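Local coordinates for protein BOLA1, chloroplastic (Arabidopsis thaliana, PDB 4PUG) that may act, alone or with a glutaredoxin, as a redox-regulated transcriptional regulator or a factor in iron-sulfur cluster biogenesis, binding a labile cluster in the glutaredoxin heterodimer, at residues K16-V21 / Y70-E75; E4-R9 / T46-K51; S8-K13 / R74-T79. One frame throughout, in Å; residues are numbered along the deposited sequence.

Contact 1: residues K16-V21 / Y70-E75; sequences KELEPV and YHLLRE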
loop_
_atom_site.group_PDB
_atom_site.type_symbol
_atom_site.label_atom_id
_atom_site.label_comp_id
_atom_site.label_asym_id
_atom_site.label_seq_id
_atom_site.Cartn_x
_atom_site.Cartn_y
_atom_site.Cartn_z
ATOM N N LYS A 16 3.767 11.093 -1.253
ATOM C CA LYS A 16 4.769 12.045 -0.784
ATOM C C LYS A 16 6.197 11.544 -1.010
ATOM O O LYS A 16 7.049 12.289 -1.489
ATOM C CB LYS A 16 4.556 12.409 0.693
ATOM C CG LYS A 16 5.586 13.402 1.222
ATOM C CD LYS A 16 5.132 14.082 2.504
ATOM C CE LYS A 16 5.222 13.151 3.698
ATOM N NZ LYS A 16 6.431 13.428 4.522
ATOM N N GLU A 17 6.459 10.284 -0.679
ATOM C CA GLU A 17 7.827 9.763 -0.750
ATOM C C GLU A 17 8.310 9.389 -2.156
ATOM O O GLU A 17 9.486 9.566 -2.476
ATOM C CB GLU A 17 8.023 8.587 0.214
ATOM C CG GLU A 17 7.986 8.989 1.680
ATOM C CD GLU A 17 8.822 10.223 1.959
ATOM O OE1 GLU A 17 9.988 10.268 1.511
ATOM O OE2 GLU A 17 8.308 11.152 2.620
ATOM N N LEU A 18 7.411 8.889 -2.995
ATOM C CA LEU A 18 7.824 8.348 -4.287
ATOM C C LEU A 18 7.327 9.157 -5.483
ATOM O O LEU A 18 7.684 8.857 -6.624
ATOM C CB LEU A 18 7.380 6.888 -4.405
ATOM C CG LEU A 18 7.945 5.978 -3.314
ATOM C CD1 LEU A 18 7.444 4.554 -3.479
ATOM C CD2 LEU A 18 9.467 6.017 -3.323
ATOM N N GLU A 19 6.528 10.187 -5.201
ATOM C CA GLU A 19 5.835 10.989 -6.218
ATOM C C GLU A 19 5.394 10.185 -7.439
ATOM O O GLU A 19 5.739 10.533 -8.568
ATOM C CB GLU A 19 6.691 12.185 -6.652
ATOM C CG GLU A 19 7.037 13.132 -5.516
ATOM C CD GLU A 19 7.891 14.302 -5.965
ATOM O OE1 GLU A 19 7.725 14.759 -7.116
ATOM O OE2 GLU A 19 8.733 14.762 -5.167
ATOM N N PRO A 20 4.631 9.105 -7.218
ATOM C CA PRO A 20 4.317 8.240 -8.356
ATOM C C PRO A 20 3.452 8.928 -9.402
ATOM O O PRO A 20 2.605 9.760 -9.074
ATOM C CB PRO A 20 3.541 7.090 -7.714
ATOM C CG PRO A 20 2.920 7.685 -6.507
ATOM C CD PRO A 20 3.911 8.696 -5.999
ATOM N N VAL A 21 3.676 8.587 -10.663
ATOM C CA VAL A 21 2.786 9.054 -11.703
ATOM C C VAL A 21 1.514 8.209 -11.651
ATOM O O VAL A 21 0.442 8.660 -12.064
ATOM C CB VAL A 21 3.444 9.010 -13.103
ATOM C CG1 VAL A 21 3.642 7.574 -13.575
ATOM C CG2 VAL A 21 2.613 9.804 -14.094
ATOM N N TYR A 70 7.979 -1.517 1.655
ATOM C CA TYR A 70 7.701 -2.124 2.956
ATOM C C TYR A 70 8.194 -1.241 4.096
ATOM O O TYR A 70 7.542 -1.132 5.133
ATOM C CB TYR A 70 8.330 -3.517 3.068
ATOM C CG TYR A 70 7.357 -4.651 2.825
ATOM C CD1 TYR A 70 6.834 -5.389 3.880
ATOM C CD2 TYR A 70 6.963 -4.982 1.539
ATOM C CE1 TYR A 70 5.940 -6.426 3.655
ATOM C CE2 TYR A 70 6.074 -6.014 1.307
ATOM C CZ TYR A 70 5.565 -6.731 2.366
ATOM O OH TYR A 70 4.680 -7.756 2.126
ATOM N N HIS A 71 9.347 -0.614 3.893
ATOM C CA HIS A 71 9.899 0.308 4.874
ATOM C C HIS A 71 8.981 1.509 5.070
ATOM O O HIS A 71 8.741 1.939 6.197
ATOM C CB HIS A 71 11.286 0.780 4.449
ATOM C CG HIS A 71 11.808 1.919 5.269
ATOM N ND1 HIS A 71 12.259 1.760 6.562
ATOM C CD2 HIS A 71 11.937 3.235 4.985
ATOM C CE1 HIS A 71 12.649 2.927 7.038
ATOM N NE2 HIS A 71 12.463 3.842 6.100
ATOM N N LEU A 72 8.467 2.049 3.969
ATOM C CA LEU A 72 7.555 3.188 4.049
ATOM C C LEU A 72 6.240 2.842 4.753
ATOM O O LEU A 72 5.599 3.710 5.343
ATOM C CB LEU A 72 7.273 3.755 2.654
ATOM C CG LEU A 72 8.475 4.378 1.943
ATOM C CD1 LEU A 72 8.102 4.799 0.531
ATOM C CD2 LEU A 72 9.009 5.562 2.737
ATOM N N LEU A 73 5.846 1.574 4.699
ATOM C CA LEU A 73 4.575 1.155 5.283
ATOM C C LEU A 73 4.734 0.313 6.548
ATOM O O LEU A 73 3.812 -0.405 6.935
ATOM C CB LEU A 73 3.742 0.389 4.251
ATOM C CG LEU A 73 3.298 1.181 3.022
ATOM C CD1 LEU A 73 2.469 0.313 2.090
ATOM C CD2 LEU A 73 2.523 2.421 3.435
ATOM N N ARG A 74 5.892 0.411 7.193
ATOM C CA ARG A 74 6.178 -0.396 8.378
ATOM C C ARG A 74 5.211 -0.124 9.530
ATOM O O ARG A 74 4.798 -1.049 10.229
ATOM C CB ARG A 74 7.622 -0.189 8.841
ATOM C CG ARG A 74 8.024 -1.073 10.012
ATOM C CD ARG A 74 9.496 -0.909 10.343
ATOM N NE ARG A 74 10.349 -1.279 9.217
ATOM C CZ ARG A 74 11.467 -0.642 8.885
ATOM N NH1 ARG A 74 11.872 0.405 9.591
ATOM N NH2 ARG A 74 12.181 -1.050 7.844
ATOM N N GLU A 75 4.856 1.144 9.725
ATOM C CA GLU A 75 3.915 1.518 10.776
ATOM C C GLU A 75 2.558 0.857 10.565
ATOM O O GLU A 75 1.938 0.375 11.513
ATOM C CB GLU A 75 3.746 3.038 10.845
ATOM C CG GLU A 75 2.678 3.497 11.827
ATOM C CD GLU A 75 2.541 5.005 11.883
ATOM O OE1 GLU A 75 2.367 5.630 10.816
ATOM O OE2 GLU A 75 2.607 5.565 12.996
#

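Contact 2: residues E4-R9 / T46-K51; sequences ENRASR and THFNVK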
loop_
_atom_site.group_PDB
_atom_site.type_symbol
_atom_site.label_atom_id
_atom_site.label_comp_id
_atom_site.label_asym_id
_atom_site.label_seq_id
_atom_site.Cartn_x
_atom_site.Cartn_y
_atom_site.Cartn_z
ATOM N N GLU A 4 -10.373 9.812 7.681
ATOM C CA GLU A 4 -9.090 9.455 8.269
ATOM C C GLU A 4 -8.998 7.941 8.448
ATOM O O GLU A 4 -9.497 7.399 9.434
ATOM C CB GLU A 4 -8.930 10.164 9.617
ATOM C CG GLU A 4 -7.649 9.856 10.375
ATOM C CD GLU A 4 -7.640 10.478 11.762
ATOM O OE1 GLU A 4 -8.650 11.115 12.134
ATOM O OE2 GLU A 4 -6.629 10.328 12.478
ATOM N N ASN A 5 -8.372 7.259 7.491
ATOM C CA ASN A 5 -8.197 5.809 7.581
ATOM C C ASN A 5 -6.839 5.321 7.067
ATOM O O ASN A 5 -5.973 6.126 6.721
ATOM C CB ASN A 5 -9.355 5.065 6.895
ATOM C CG ASN A 5 -9.499 5.416 5.420
ATOM O OD1 ASN A 5 -8.550 5.859 4.772
ATOM N ND2 ASN A 5 -10.698 5.212 4.882
ATOM N N ARG A 6 -6.659 4.003 7.026
ATOM C CA ARG A 6 -5.399 3.412 6.579
ATOM C C ARG A 6 -5.114 3.691 5.104
ATOM O O ARG A 6 -3.979 3.992 4.731
ATOM C CB ARG A 6 -5.376 1.903 6.850
ATOM C CG ARG A 6 -4.330 1.136 6.047
ATOM C CD ARG A 6 -3.947 -0.171 6.723
ATOM N NE ARG A 6 -3.343 0.066 8.030
ATOM C CZ ARG A 6 -3.877 -0.318 9.185
ATOM N NH1 ARG A 6 -5.029 -0.978 9.202
ATOM N NH2 ARG A 6 -3.253 -0.050 10.324
ATOM N N ALA A 7 -6.147 3.592 4.273
ATOM C CA ALA A 7 -6.004 3.833 2.840
ATOM C C ALA A 7 -5.445 5.230 2.560
ATOM O O ALA A 7 -4.498 5.394 1.784
ATOM C CB ALA A 7 -7.337 3.624 2.134
ATOM N N SER A 8 -6.030 6.227 3.217
ATOM C CA SER A 8 -5.579 7.606 3.091
ATOM C C SER A 8 -4.141 7.795 3.565
ATOM O O SER A 8 -3.370 8.496 2.916
ATOM C CB SER A 8 -6.506 8.559 3.850
ATOM O OG SER A 8 -6.457 8.321 5.242
ATOM N N ARG A 9 -3.782 7.182 4.691
ATOM C CA ARG A 9 -2.422 7.310 5.216
ATOM C C ARG A 9 -1.421 6.728 4.235
ATOM O O ARG A 9 -0.403 7.344 3.932
ATOM C CB ARG A 9 -2.276 6.619 6.575
ATOM C CG ARG A 9 -3.017 7.298 7.712
ATOM C CD ARG A 9 -2.549 6.794 9.071
ATOM N NE ARG A 9 -2.720 5.352 9.221
ATOM C CZ ARG A 9 -3.844 4.771 9.625
ATOM N NH1 ARG A 9 -4.907 5.510 9.915
ATOM N NH2 ARG A 9 -3.910 3.452 9.736
ATOM N N THR A 46 -7.120 -4.559 6.420
ATOM C CA THR A 46 -6.122 -5.591 6.677
ATOM C C THR A 46 -5.422 -6.110 5.421
ATOM O O THR A 46 -4.294 -6.595 5.497
ATOM C CB THR A 46 -6.757 -6.791 7.397
ATOM O OG1 THR A 46 -7.830 -7.308 6.601
ATOM C CG2 THR A 46 -7.305 -6.374 8.752
ATOM N N HIS A 47 -6.093 -6.023 4.275
ATOM C CA HIS A 47 -5.537 -6.536 3.023
ATOM C C HIS A 47 -5.524 -5.489 1.916
ATOM O O HIS A 47 -6.565 -4.932 1.562
ATOM C CB HIS A 47 -6.315 -7.762 2.545
ATOM C CG HIS A 47 -6.125 -8.972 3.402
ATOM N ND1 HIS A 47 -6.585 -9.048 4.698
ATOM C CD2 HIS A 47 -5.528 -10.159 3.145
ATOM C CE1 HIS A 47 -6.277 -10.228 5.205
ATOM N NE2 HIS A 47 -5.633 -10.921 4.281
ATOM N N PHE A 48 -4.345 -5.238 1.354
ATOM C CA PHE A 48 -4.218 -4.242 0.292
ATOM C C PHE A 48 -3.362 -4.692 -0.891
ATOM O O PHE A 48 -2.323 -5.334 -0.721
ATOM C CB PHE A 48 -3.682 -2.920 0.848
ATOM C CG PHE A 48 -4.721 -2.093 1.557
ATOM C CD1 PHE A 48 -5.516 -1.204 0.851
ATOM C CD2 PHE A 48 -4.901 -2.204 2.927
ATOM C CE1 PHE A 48 -6.471 -0.439 1.497
ATOM C CE2 PHE A 48 -5.858 -1.443 3.579
ATOM C CZ PHE A 48 -6.644 -0.560 2.862
ATOM N N ASN A 49 -3.827 -4.346 -2.088
ATOM C CA ASN A 49 -3.034 -4.465 -3.302
ATOM C C ASN A 49 -2.604 -3.071 -3.722
ATOM O O ASN A 49 -3.441 -2.199 -3.941
ATOM C CB ASN A 49 -3.847 -5.106 -4.427
ATOM C CG ASN A 49 -4.226 -6.543 -4.134
ATOM O OD1 ASN A 49 -3.432 -7.308 -3.589
ATOM N ND2 ASN A 49 -5.448 -6.918 -4.496
ATOM N N VAL A 50 -1.299 -2.855 -3.826
ATOM C CA VAL A 50 -0.773 -1.535 -4.147
ATOM C C VAL A 50 0.075 -1.568 -5.414
ATOM O O VAL A 50 1.036 -2.336 -5.518
ATOM C CB VAL A 50 0.067 -0.960 -2.987
ATOM C CG1 VAL A 50 0.580 0.427 -3.337
ATOM C CG2 VAL A 50 -0.757 -0.914 -1.704
ATOM N N LYS A 51 -0.296 -0.736 -6.381
ATOM C CA LYS A 51 0.518 -0.555 -7.572
ATOM C C LYS A 51 1.099 0.852 -7.583
ATOM O O LYS A 51 0.368 1.839 -7.494
ATOM C CB LYS A 51 -0.288 -0.812 -8.845
ATOM C CG LYS A 51 0.504 -0.526 -10.114
ATOM C CD LYS A 51 -0.263 -0.894 -11.370
ATOM C CE LYS A 51 0.575 -0.597 -12.606
ATOM N NZ LYS A 51 0.341 -1.575 -13.705
#

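Contact 3: residues S8-K13 / R74-T79; sequences SRMREK and REELDT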
loop_
_atom_site.group_PDB
_atom_site.type_symbol
_atom_site.label_atom_id
_atom_site.label_comp_id
_atom_site.label_asym_id
_atom_site.label_seq_id
_atom_site.Cartn_x
_atom_site.Cartn_y
_atom_site.Cartn_z
ATOM N N SER A 8 -6.030 6.227 3.217
ATOM C CA SER A 8 -5.579 7.606 3.091
ATOM C C SER A 8 -4.141 7.795 3.565
ATOM O O SER A 8 -3.370 8.496 2.916
ATOM C CB SER A 8 -6.506 8.559 3.850
ATOM O OG SER A 8 -6.457 8.321 5.242
ATOM N N ARG A 9 -3.782 7.182 4.691
ATOM C CA ARG A 9 -2.422 7.310 5.216
ATOM C C ARG A 9 -1.421 6.728 4.235
ATOM O O ARG A 9 -0.403 7.344 3.932
ATOM C CB ARG A 9 -2.276 6.619 6.575
ATOM C CG ARG A 9 -3.017 7.298 7.712
ATOM C CD ARG A 9 -2.549 6.794 9.071
ATOM N NE ARG A 9 -2.720 5.352 9.221
ATOM C CZ ARG A 9 -3.844 4.771 9.625
ATOM N NH1 ARG A 9 -4.907 5.510 9.915
ATOM N NH2 ARG A 9 -3.910 3.452 9.736
ATOM N N MET A 10 -1.724 5.534 3.741
ATOM C CA MET A 10 -0.873 4.892 2.751
ATOM C C MET A 10 -0.725 5.744 1.496
ATOM O O MET A 10 0.384 5.925 1.001
ATOM C CB MET A 10 -1.391 3.496 2.403
ATOM C CG MET A 10 -1.340 2.527 3.569
ATOM S SD MET A 10 -1.947 0.878 3.169
ATOM C CE MET A 10 -3.552 1.259 2.487
ATOM N N ARG A 11 -1.834 6.279 0.990
ATOM C CA ARG A 11 -1.763 7.139 -0.192
ATOM C C ARG A 11 -0.911 8.379 0.049
ATOM O O ARG A 11 -0.078 8.728 -0.782
ATOM C CB ARG A 11 -3.150 7.554 -0.689
ATOM C CG ARG A 11 -3.088 8.463 -1.912
ATOM C CD ARG A 11 -4.443 8.631 -2.569
ATOM N NE ARG A 11 -5.015 7.349 -2.969
ATOM C CZ ARG A 11 -4.714 6.714 -4.097
ATOM N NH1 ARG A 11 -3.838 7.234 -4.946
ATOM N NH2 ARG A 11 -5.288 5.550 -4.374
ATOM N N GLU A 12 -1.125 9.036 1.185
ATOM C CA GLU A 12 -0.366 10.232 1.537
ATOM C C GLU A 12 1.121 9.926 1.594
ATOM O O GLU A 12 1.924 10.591 0.940
ATOM C CB GLU A 12 -0.843 10.808 2.875
ATOM C CG GLU A 12 -0.151 12.109 3.284
ATOM C CD GLU A 12 1.074 11.886 4.161
ATOM O OE1 GLU A 12 1.326 10.726 4.547
ATOM O OE2 GLU A 12 1.782 12.868 4.468
ATOM N N LYS A 13 1.478 8.908 2.373
ATOM C CA LYS A 13 2.872 8.498 2.518
ATOM C C LYS A 13 3.533 8.139 1.189
ATOM O O LYS A 13 4.578 8.684 0.849
ATOM C CB LYS A 13 2.996 7.323 3.488
ATOM C CG LYS A 13 4.433 6.917 3.742
ATOM C CD LYS A 13 4.736 6.854 5.226
ATOM C CE LYS A 13 6.236 6.792 5.470
ATOM N NZ LYS A 13 6.564 6.507 6.895
ATOM N N ARG A 74 5.892 0.411 7.193
ATOM C CA ARG A 74 6.178 -0.396 8.378
ATOM C C ARG A 74 5.211 -0.124 9.530
ATOM O O ARG A 74 4.798 -1.049 10.229
ATOM C CB ARG A 74 7.622 -0.189 8.841
ATOM C CG ARG A 74 8.024 -1.073 10.012
ATOM C CD ARG A 74 9.496 -0.909 10.343
ATOM N NE ARG A 74 10.349 -1.279 9.217
ATOM C CZ ARG A 74 11.467 -0.642 8.885
ATOM N NH1 ARG A 74 11.872 0.405 9.591
ATOM N NH2 ARG A 74 12.181 -1.050 7.844
ATOM N N GLU A 75 4.856 1.144 9.725
ATOM C CA GLU A 75 3.915 1.518 10.776
ATOM C C GLU A 75 2.558 0.857 10.565
ATOM O O GLU A 75 1.938 0.375 11.513
ATOM C CB GLU A 75 3.746 3.038 10.845
ATOM C CG GLU A 75 2.678 3.497 11.827
ATOM C CD GLU A 75 2.541 5.005 11.883
ATOM O OE1 GLU A 75 2.367 5.630 10.816
ATOM O OE2 GLU A 75 2.607 5.565 12.996
ATOM N N GLU A 76 2.102 0.838 9.317
ATOM C CA GLU A 76 0.821 0.225 8.990
ATOM C C GLU A 76 0.856 -1.284 9.219
ATOM O O GLU A 76 -0.111 -1.864 9.711
ATOM C CB GLU A 76 0.410 0.545 7.549
ATOM C CG GLU A 76 0.320 2.038 7.235
ATOM C CD GLU A 76 -0.698 2.770 8.095
ATOM O OE1 GLU A 76 -1.638 2.124 8.607
ATOM O OE2 GLU A 76 -0.560 4.001 8.258
ATOM N N LEU A 77 1.977 -1.911 8.876
ATOM C CA LEU A 77 2.149 -3.349 9.070
ATOM C C LEU A 77 2.151 -3.728 10.548
ATOM O O LEU A 77 1.838 -4.863 10.908
ATOM C CB LEU A 77 3.443 -3.826 8.413
ATOM C CG LEU A 77 3.469 -3.822 6.886
ATOM C CD1 LEU A 77 4.889 -4.000 6.388
ATOM C CD2 LEU A 77 2.565 -4.916 6.336
ATOM N N ASP A 78 2.509 -2.773 11.400
ATOM C CA ASP A 78 2.545 -3.007 12.838
ATOM C C ASP A 78 1.223 -2.648 13.506
ATOM O O ASP A 78 1.024 -2.931 14.687
ATOM C CB ASP A 78 3.677 -2.204 13.483
ATOM C CG ASP A 78 5.046 -2.643 13.010
ATOM O OD1 ASP A 78 5.171 -3.789 12.534
ATOM O OD2 ASP A 78 6.000 -1.843 13.120
ATOM N N THR A 79 0.318 -2.022 12.758
ATOM C CA THR A 79 -0.911 -1.502 13.355
ATOM C C THR A 79 -2.208 -1.931 12.666
ATOM O O THR A 79 -3.205 -1.212 12.736
ATOM C CB THR A 79 -0.899 0.043 13.428
ATOM O OG1 THR A 79 -0.693 0.585 12.117
ATOM C CG2 THR A 79 0.201 0.538 14.361
HETATM O O HOH W 1 6.130 3.792 8.864
#

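Contact 1: residues K16-V21 / Y70-E75
Both methyls of L72 reach over to the C-terminal turn of helix 6-18 and meet E17 and L18. The close part is purely carbon. CD1 of L72 sits between the two neighbouring residues, 3.8 Å from E17 CB and 4.0 Å from L18 CG, while L72 CD2 lies against the next methylene, E17 CG, at 3.7 Å. L72 CG stands beside its own backbone N (chi1 -66°), and this turns the isopropyl end to the opposing helix. The deeper side is L18, which also touches I52 and F57. The outer side is looser and polar: the E17 chain bends at chi2 (-46°), so that only its aliphatic root serves the packing, and its carboxylate turns to K16 in a long salt bridge, K16 NZ to E17 OE2 at 3.5 Å, on the exposed flank. No hydrogen bond crosses between the segments, whose nearest CA atoms, those of E17 and L72, are 8.1 Å apart. Next in the chain, L73 occupies the N-cap position of helix 74-78 and turns its side chain to M10 and L84. This is plain helix-helix packing at the surface of the BolA fold, where the C-terminal ends of helices 6-18 and 62-72 meet.

Contact 2: residues E4-R9 / T46-K51
R6 holds its CG anti to the backbone N (chi1 162°) and F48 keeps its ring beside its own N (chi1 -78°), and these two settings bring the arginine's methylenes to the ring. R6 CG and R6 CD both lie 3.9 Å from F48 CE2, and at the other meta carbon A7 CB comes to 4.2 Å from F48 CE1. Both approaches are oblique to the ring, and the R6 guanidinium is turned 72° from the ring plane. The R6 chain bends at chi3, carrying its charged end away from the phenyl to E76, with D43 and the carbonyl of E45 as further partners; a buried charge is thereby provided with acceptors. In the BolA fold this is the first turn of helix 6-18 lying on the central strand 47-53 of the mixed sheet, with F48 projecting from the strand to the helix, beside M10, I25 and L81. The turn itself is capped by N5: S8 N donates to N5 OD1 at 3.0 Å in a nearly straight bond, almost in line with the side-chain C=O. N5 O accepts twice on one face of its plane, from S8 OG at 2.7 Å and from R9 N at 3.2 Å.

Contact 3: residues S8-K13 / R74-T79
Helices 6-18 and 74-78 face each other with M10 and E76 as their nearest residues, CA to CA 8.0 Å, and no direct backbone bond crosses between them. R9 takes the E76 carboxylate side-on, one nitrogen to each oxygen: R9 NE donates to E76 OE2 at 2.7 Å and R9 NH2 to E76 OE1 at 2.9 Å. The two bonds run 165° and 162° at the hydrogen, both use the syn lone pairs, and the groups are nearly coplanar, 22° apart. The bend of E76 at chi2 curls the carboxylate toward the arginine, with R6 also on OE1. Beside this pair M10 CG packs on E76 CG at 4.1 Å, so the glutamate's aliphatic part rests on the methionine that also touches L73 and L81. On the other flank a water accepts from E75 N at 3.1 Å and, weakly, from K13 NZ. A leucine in place of R9 lacks both donors, and the E76 carboxylate would probably be left with R6 as its charged partner and freer to turn. Two arginines from one helix on the buried E76 are likely to favour its ionised form, and probably add a charged grip to the M10 packing that joins the helices.

How the contacts relate
All three contacts use helix 6-18, taken successively from its start (contact 2) through its middle (contact 3) to its end (contact 1). Its partners are strand 47-53 in contact 2, helix 74-78 in contact 3, and the end of helix 62-72 in contact 1. Contacts 2 and 3 have centres about 7 Å apart, share S8 and R9, and join where R6 reaches E76 and where F48 CE1 meets M10 CE at 3.5 Å. Contacts 1 and 3, centres about 9 Å apart, share R74 and E75; contacts 1 and 2 do not touch. One N-terminal helix thus ties the sheet's central strand to helices 62-72 and 74-78 in this compact BolA domain.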